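Local coordinates for THUMP domain-containing protein (Pyrococcus horikoshii, PDB 1VBK) that is of uncharacterised function but, as a THUMP-domain relative of the ThiI proteins, probably binds RNA and ATP, at residues I195-M199 / L227-S231; V259-P265 / P285-I291. All coordinates share one frame; numbering follows the deposited sequence.

Contact 1: residues I195-M199 / L227-S231; sequences IFLMM and LKRYS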
loop_
_atom_site.group_PDB
_atom_site.type_symbol
_atom_site.label_atom_id
_atom_site.label_comp_id
_atom_site.label_asym_id
_atom_site.label_seq_id
_atom_site.Cartn_x
_atom_site.Cartn_y
_atom_site.Cartn_z
ATOM N N ILE A 195 16.288 8.508 -2.127
ATOM C CA ILE A 195 15.177 8.186 -3.018
ATOM C C ILE A 195 15.655 7.332 -4.184
ATOM O O ILE A 195 15.005 6.361 -4.562
ATOM C CB ILE A 195 14.512 9.472 -3.547
ATOM C CG1 ILE A 195 13.786 10.169 -2.389
ATOM C CG2 ILE A 195 13.549 9.140 -4.689
ATOM C CD1 ILE A 195 13.200 11.520 -2.728
ATOM N N PHE A 196 16.805 7.690 -4.745
ATOM C CA PHE A 196 17.365 6.936 -5.859
ATOM C C PHE A 196 17.579 5.476 -5.453
ATOM O O PHE A 196 17.215 4.560 -6.190
ATOM C CB PHE A 196 18.689 7.579 -6.307
ATOM C CG PHE A 196 19.383 6.843 -7.423
ATOM C CD1 PHE A 196 20.144 5.707 -7.160
ATOM C CD2 PHE A 196 19.267 7.280 -8.738
ATOM C CE1 PHE A 196 20.779 5.015 -8.193
ATOM C CE2 PHE A 196 19.898 6.595 -9.781
ATOM C CZ PHE A 196 20.657 5.459 -9.504
ATOM N N LEU A 197 18.153 5.263 -4.272
ATOM C CA LEU A 197 18.418 3.914 -3.781
ATOM C C LEU A 197 17.149 3.081 -3.593
ATOM O O LEU A 197 17.151 1.874 -3.835
ATOM C CB LEU A 197 19.193 3.980 -2.463
ATOM C CG LEU A 197 20.604 4.575 -2.555
ATOM C CD1 LEU A 197 21.162 4.812 -1.159
ATOM C CD2 LEU A 197 21.502 3.636 -3.346
ATOM N N MET A 198 16.065 3.720 -3.169
ATOM C CA MET A 198 14.808 3.003 -2.964
ATOM C C MET A 198 14.111 2.681 -4.287
ATOM O O MET A 198 13.489 1.627 -4.425
ATOM C CB MET A 198 13.883 3.809 -2.054
ATOM C CG MET A 198 14.394 3.951 -0.630
ATOM S SD MET A 198 14.681 2.351 0.150
ATOM C CE MET A 198 12.998 1.787 0.395
ATOM N N MET A 199 14.204 3.583 -5.260
ATOM C CA MET A 199 13.598 3.313 -6.557
ATOM C C MET A 199 14.300 2.087 -7.155
ATOM O O MET A 199 13.664 1.224 -7.767
ATOM C CB MET A 199 13.753 4.514 -7.492
ATOM C CG MET A 199 12.875 5.698 -7.120
ATOM S SD MET A 199 12.870 6.987 -8.384
ATOM C CE MET A 199 14.281 7.937 -7.874
ATOM N N LEU A 227 16.550 13.117 -10.768
ATOM C CA LEU A 227 15.963 11.846 -10.347
ATOM C C LEU A 227 14.907 11.346 -11.328
ATOM O O LEU A 227 14.731 10.141 -11.502
ATOM C CB LEU A 227 15.322 11.989 -8.959
ATOM C CG LEU A 227 16.249 12.075 -7.745
ATOM C CD1 LEU A 227 15.445 12.408 -6.493
ATOM C CD2 LEU A 227 16.976 10.751 -7.576
ATOM N N LYS A 228 14.206 12.274 -11.969
ATOM C CA LYS A 228 13.156 11.904 -12.905
ATOM C C LYS A 228 13.657 11.004 -14.033
ATOM O O LYS A 228 12.918 10.149 -14.520
ATOM C CB LYS A 228 12.501 13.157 -13.494
ATOM C CG LYS A 228 11.030 12.951 -13.834
ATOM C CD LYS A 228 10.381 14.202 -14.394
ATOM C CE LYS A 228 8.878 14.013 -14.517
ATOM N NZ LYS A 228 8.529 12.724 -15.182
ATOM N N ARG A 229 14.914 11.190 -14.433
ATOM C CA ARG A 229 15.512 10.402 -15.514
ATOM C C ARG A 229 15.732 8.942 -15.133
ATOM O O ARG A 229 16.262 8.159 -15.926
ATOM C CB ARG A 229 16.854 11.010 -15.924
ATOM C CG ARG A 229 16.768 12.454 -16.371
ATOM C CD ARG A 229 18.149 13.019 -16.680
ATOM N NE ARG A 229 18.807 12.327 -17.786
ATOM C CZ ARG A 229 19.840 11.501 -17.652
ATOM N NH1 ARG A 229 20.344 11.252 -16.453
ATOM N NH2 ARG A 229 20.382 10.934 -18.721
ATOM N N TYR A 230 15.327 8.585 -13.918
ATOM C CA TYR A 230 15.476 7.228 -13.401
ATOM C C TYR A 230 14.163 6.762 -12.777
ATOM O O TYR A 230 14.139 5.772 -12.051
ATOM C CB TYR A 230 16.555 7.205 -12.315
ATOM C CG TYR A 230 17.971 7.368 -12.814
ATOM C CD1 TYR A 230 18.696 6.270 -13.274
ATOM C CD2 TYR A 230 18.589 8.617 -12.827
ATOM C CE1 TYR A 230 20.004 6.413 -13.735
ATOM C CE2 TYR A 230 19.895 8.769 -13.287
ATOM C CZ TYR A 230 20.594 7.663 -13.738
ATOM O OH TYR A 230 21.883 7.806 -14.195
ATOM N N SER A 231 13.072 7.464 -13.068
ATOM C CA SER A 231 11.788 7.130 -12.457
ATOM C C SER A 231 10.683 6.636 -13.385
ATOM O O SER A 231 9.511 6.657 -13.011
ATOM C CB SER A 231 11.268 8.343 -11.682
ATOM O OG SER A 231 10.880 9.368 -12.580
#
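S231, whose CB rests against the sulfur of M199, holds the carbonyl oxygen of K228 with two donors. Its hydroxyl OG lies 2.9 Å from K228 O, and its own backbone N reaches the same oxygen at 3.1 Å. Both come from one face of the carbonyl plane. A serine suits this place because its short hydroxyl can fold back to the carbonyl three residues earlier, beside its own amide, in the turn at the C-terminal end of helix 215-228. That helix and helix 189-200 belong to the Rossmann-like α/β domain of the HUP class, where each follows a strand of the parallel sheet and the two pack against each other here.

Across the interface the chemistry is apolar. F196 carries its CG anti to the backbone N (chi1 178°), which sends the ring out from its helix toward Y230. CE2 of F196 stands 3.6 Å above the plane of the Y230 ring, over its centre, and the ring planes meet at 73°: a T-shaped pair with phenylalanine giving the edge and tyrosine the face. W171 and F69 also pack edge-to-face with F196, and F69 comes from the N-terminal ferredoxin-like region, so at this point that region packs against the helix pair.

L227 touches I195, F196 and M199 with its two methyls. Its CD2 sits near the plane of the F196 ring, at the ring's edge, and lies 3.8 Å from F196 CB. A long, flexible methionine suits the next place: the M199 chain bends at its last torsion (chi3 -87°), turning CE back to within 3.9 Å of L227 CD2 while SD stays 3.9 Å from S231 CB. The other leucine methyl, CD1, meets I195 CG2 at 4.2 Å, the two side chains crossing at about a right angle.

Contact 2: residues V259-P265 / P285-I291; sequences VIKGLRP and PVYYPLI
Y288 turns its CG anti to its own carbonyl carbon (chi1 -48°), while L263 sets CG anti to its backbone N (chi1 -169°); together these torsions lay the two side chains alongside each other, pointing the same way. L263 CB comes within 3.6 Å of Y288 CD1, and L263 CD2 follows the ring on to CE1. The ring also borders K261 CB, and its hydroxyl bonds to D278, so tyrosine serves both an apolar neighbour and a carboxylate. With an alanine here, D278 would probably lose that hydrogen bond and L263 would be left with a gap along one flank.

The backbones join as parallel β-strands of a β-α-β unit, V259 beside V286 and I260 beside Y287. P285 O accepts from V259 N, V259 O takes Y287 N at 2.6 Å, and Y287 O takes K261 N at 3.1 Å. Past the last of these bonds no direct backbone bond joins the segments, and a water bridges them: it donates to K261 O and L263 O, the latter at 2.7 Å, and accepts from L290 N, an amide of the first helical turn. Y288 stands at the N-cap of that helix, and P289 follows, where a proline costs no amide bond. Farther on, I291 CG1 presses on P265 CD at a tight 3.5 Å, the two side chains sliding past each other in opposite directions.

The V259 and V286 side chains share one face of the sheet with helix 273-281, to whose E274 and D278 the K261 ammonium group (NZ) makes salt bridges. I260, on the face it shares with Y287, leans with P289 on M198 of helix 189-200, and its backbone bonds to strand 181-185, leaving strand 286-287 outermost in the chain's own sheet.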
loop_
_atom_site.group_PDB
_atom_site.type_symbol
_atom_site.label_atom_id
_atom_site.label_comp_id
_atom_site.label_asym_id
_atom_site.label_seq_id
_atom_site.Cartn_x
_atom_site.Cartn_y
_atom_site.Cartn_z
ATOM N N VAL A 259 7.606 5.696 4.076
ATOM C CA VAL A 259 8.177 7.029 3.937
ATOM C C VAL A 259 9.696 6.895 3.920
ATOM O O VAL A 259 10.266 6.147 4.713
ATOM C CB VAL A 259 7.754 7.947 5.109
ATOM C CG1 VAL A 259 8.467 9.291 5.010
ATOM C CG2 VAL A 259 6.242 8.141 5.092
ATOM N N ILE A 260 10.333 7.618 3.003
ATOM C CA ILE A 260 11.783 7.588 2.846
ATOM C C ILE A 260 12.415 8.923 3.230
ATOM O O ILE A 260 11.977 9.973 2.769
ATOM C CB ILE A 260 12.159 7.277 1.376
ATOM C CG1 ILE A 260 11.599 5.911 0.978
ATOM C CG2 ILE A 260 13.677 7.324 1.198
ATOM C CD1 ILE A 260 11.473 5.722 -0.520
ATOM N N LYS A 261 13.445 8.881 4.070
ATOM C CA LYS A 261 14.143 10.100 4.489
ATOM C C LYS A 261 15.647 9.944 4.274
ATOM O O LYS A 261 16.164 8.831 4.290
ATOM C CB LYS A 261 13.845 10.414 5.961
ATOM C CG LYS A 261 12.415 10.899 6.199
ATOM C CD LYS A 261 12.112 11.141 7.674
ATOM C CE LYS A 261 12.943 12.272 8.253
ATOM N NZ LYS A 261 12.659 12.474 9.710
ATOM N N GLY A 262 16.343 11.061 4.075
ATOM C CA GLY A 262 17.775 11.007 3.830
ATOM C C GLY A 262 18.657 11.050 5.062
ATOM O O GLY A 262 19.836 11.391 4.972
ATOM N N LEU A 263 18.091 10.682 6.206
ATOM C CA LEU A 263 18.804 10.686 7.478
ATOM C C LEU A 263 20.077 9.835 7.480
ATOM O O LEU A 263 20.103 8.724 6.945
ATOM C CB LEU A 263 17.859 10.201 8.583
ATOM C CG LEU A 263 18.292 10.365 10.041
ATOM C CD1 LEU A 263 18.425 11.841 10.373
ATOM C CD2 LEU A 263 17.261 9.714 10.948
ATOM N N ARG A 264 21.132 10.370 8.091
ATOM C CA ARG A 264 22.412 9.675 8.197
ATOM C C ARG A 264 22.766 9.485 9.669
ATOM O O ARG A 264 22.337 10.260 10.522
ATOM C CB ARG A 264 23.531 10.484 7.538
ATOM C CG ARG A 264 23.385 10.702 6.048
ATOM C CD ARG A 264 24.541 11.549 5.548
ATOM N NE ARG A 264 24.602 12.832 6.244
ATOM C CZ ARG A 264 25.629 13.674 6.170
ATOM N NH1 ARG A 264 26.686 13.367 5.431
ATOM N NH2 ARG A 264 25.596 14.824 6.829
ATOM N N PRO A 265 23.569 8.455 9.981
ATOM C CA PRO A 265 23.970 8.185 11.366
ATOM C C PRO A 265 24.546 9.442 12.016
ATOM O O PRO A 265 24.401 9.660 13.218
ATOM C CB PRO A 265 25.020 7.087 11.211
ATOM C CG PRO A 265 24.568 6.359 9.981
ATOM C CD PRO A 265 24.199 7.495 9.057
ATOM N N PRO A 285 5.643 2.753 8.067
ATOM C CA PRO A 285 7.076 2.649 8.360
ATOM C C PRO A 285 7.912 3.699 7.641
ATOM O O PRO A 285 7.612 4.077 6.510
ATOM C CB PRO A 285 7.427 1.239 7.883
ATOM C CG PRO A 285 6.146 0.491 8.060
ATOM C CD PRO A 285 5.116 1.473 7.560
ATOM N N VAL A 286 8.971 4.155 8.303
ATOM C CA VAL A 286 9.874 5.139 7.727
ATOM C C VAL A 286 11.190 4.419 7.455
ATOM O O VAL A 286 11.675 3.666 8.299
ATOM C CB VAL A 286 10.116 6.311 8.700
ATOM C CG1 VAL A 286 11.053 7.330 8.073
ATOM C CG2 VAL A 286 8.791 6.964 9.056
ATOM N N TYR A 287 11.753 4.633 6.273
ATOM C CA TYR A 287 13.002 3.980 5.910
ATOM C C TYR A 287 14.134 4.976 5.743
ATOM O O TYR A 287 13.924 6.100 5.280
ATOM C CB TYR A 287 12.817 3.170 4.625
ATOM C CG TYR A 287 11.749 2.107 4.753
ATOM C CD1 TYR A 287 10.413 2.393 4.470
ATOM C CD2 TYR A 287 12.068 0.823 5.194
ATOM C CE1 TYR A 287 9.419 1.426 4.622
ATOM C CE2 TYR A 287 11.082 -0.154 5.351
ATOM C CZ TYR A 287 9.760 0.155 5.061
ATOM O OH TYR A 287 8.782 -0.805 5.199
ATOM N N TYR A 288 15.333 4.547 6.129
ATOM C CA TYR A 288 16.530 5.374 6.058
ATOM C C TYR A 288 17.612 4.616 5.290
ATOM O O TYR A 288 18.492 3.992 5.885
ATOM C CB TYR A 288 17.025 5.671 7.471
ATOM C CG TYR A 288 15.943 6.141 8.416
ATOM C CD1 TYR A 288 15.469 7.452 8.371
ATOM C CD2 TYR A 288 15.397 5.275 9.363
ATOM C CE1 TYR A 288 14.480 7.893 9.251
ATOM C CE2 TYR A 288 14.406 5.703 10.245
ATOM C CZ TYR A 288 13.956 7.013 10.182
ATOM O OH TYR A 288 12.977 7.441 11.046
ATOM N N PRO A 289 17.563 4.670 3.953
ATOM C CA PRO A 289 18.535 3.982 3.099
ATOM C C PRO A 289 20.003 4.252 3.427
ATOM O O PRO A 289 20.827 3.338 3.404
ATOM C CB PRO A 289 18.170 4.473 1.699
ATOM C CG PRO A 289 16.710 4.743 1.803
ATOM C CD PRO A 289 16.608 5.438 3.138
ATOM N N LEU A 290 20.326 5.504 3.733
ATOM C CA LEU A 290 21.705 5.880 4.027
ATOM C C LEU A 290 22.226 5.322 5.346
ATOM O O LEU A 290 23.425 5.381 5.622
ATOM C CB LEU A 290 21.847 7.404 3.998
ATOM C CG LEU A 290 21.387 8.059 2.686
ATOM C CD1 LEU A 290 21.604 9.562 2.746
ATOM C CD2 LEU A 290 22.148 7.459 1.517
ATOM N N ILE A 291 21.326 4.778 6.158
ATOM C CA ILE A 291 21.709 4.192 7.435
ATOM C C ILE A 291 21.611 2.669 7.367
ATOM O O ILE A 291 22.480 1.960 7.878
ATOM C CB ILE A 291 20.799 4.693 8.587
ATOM C CG1 ILE A 291 21.006 6.194 8.805
ATOM C CG2 ILE A 291 21.099 3.923 9.868
ATOM C CD1 ILE A 291 20.113 6.792 9.884
HETATM O O HOH W 1 18.697 7.525 4.956
#

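Overall arrangement
Contact 1 is a buried junction of one helix with the end of another and the turn after it, whereas contact 2 is only partly buried and runs from the sheet margin, at exposed P285, out to exposed P265. Their centres lie about 15 Å apart, and they follow in series along the chain. Helix 189-200 joins them: one side of it, with F196 and M199, meets the end of helix 215-228 and the turn that follows, while L197 and M198 turn to the other pair, M198 CG touching I260 CD1 at 3.4 Å. The chemistry follows position. Contact 1 relies on aromatic and methyl packing; contact 2 adds backbone bonds and a water.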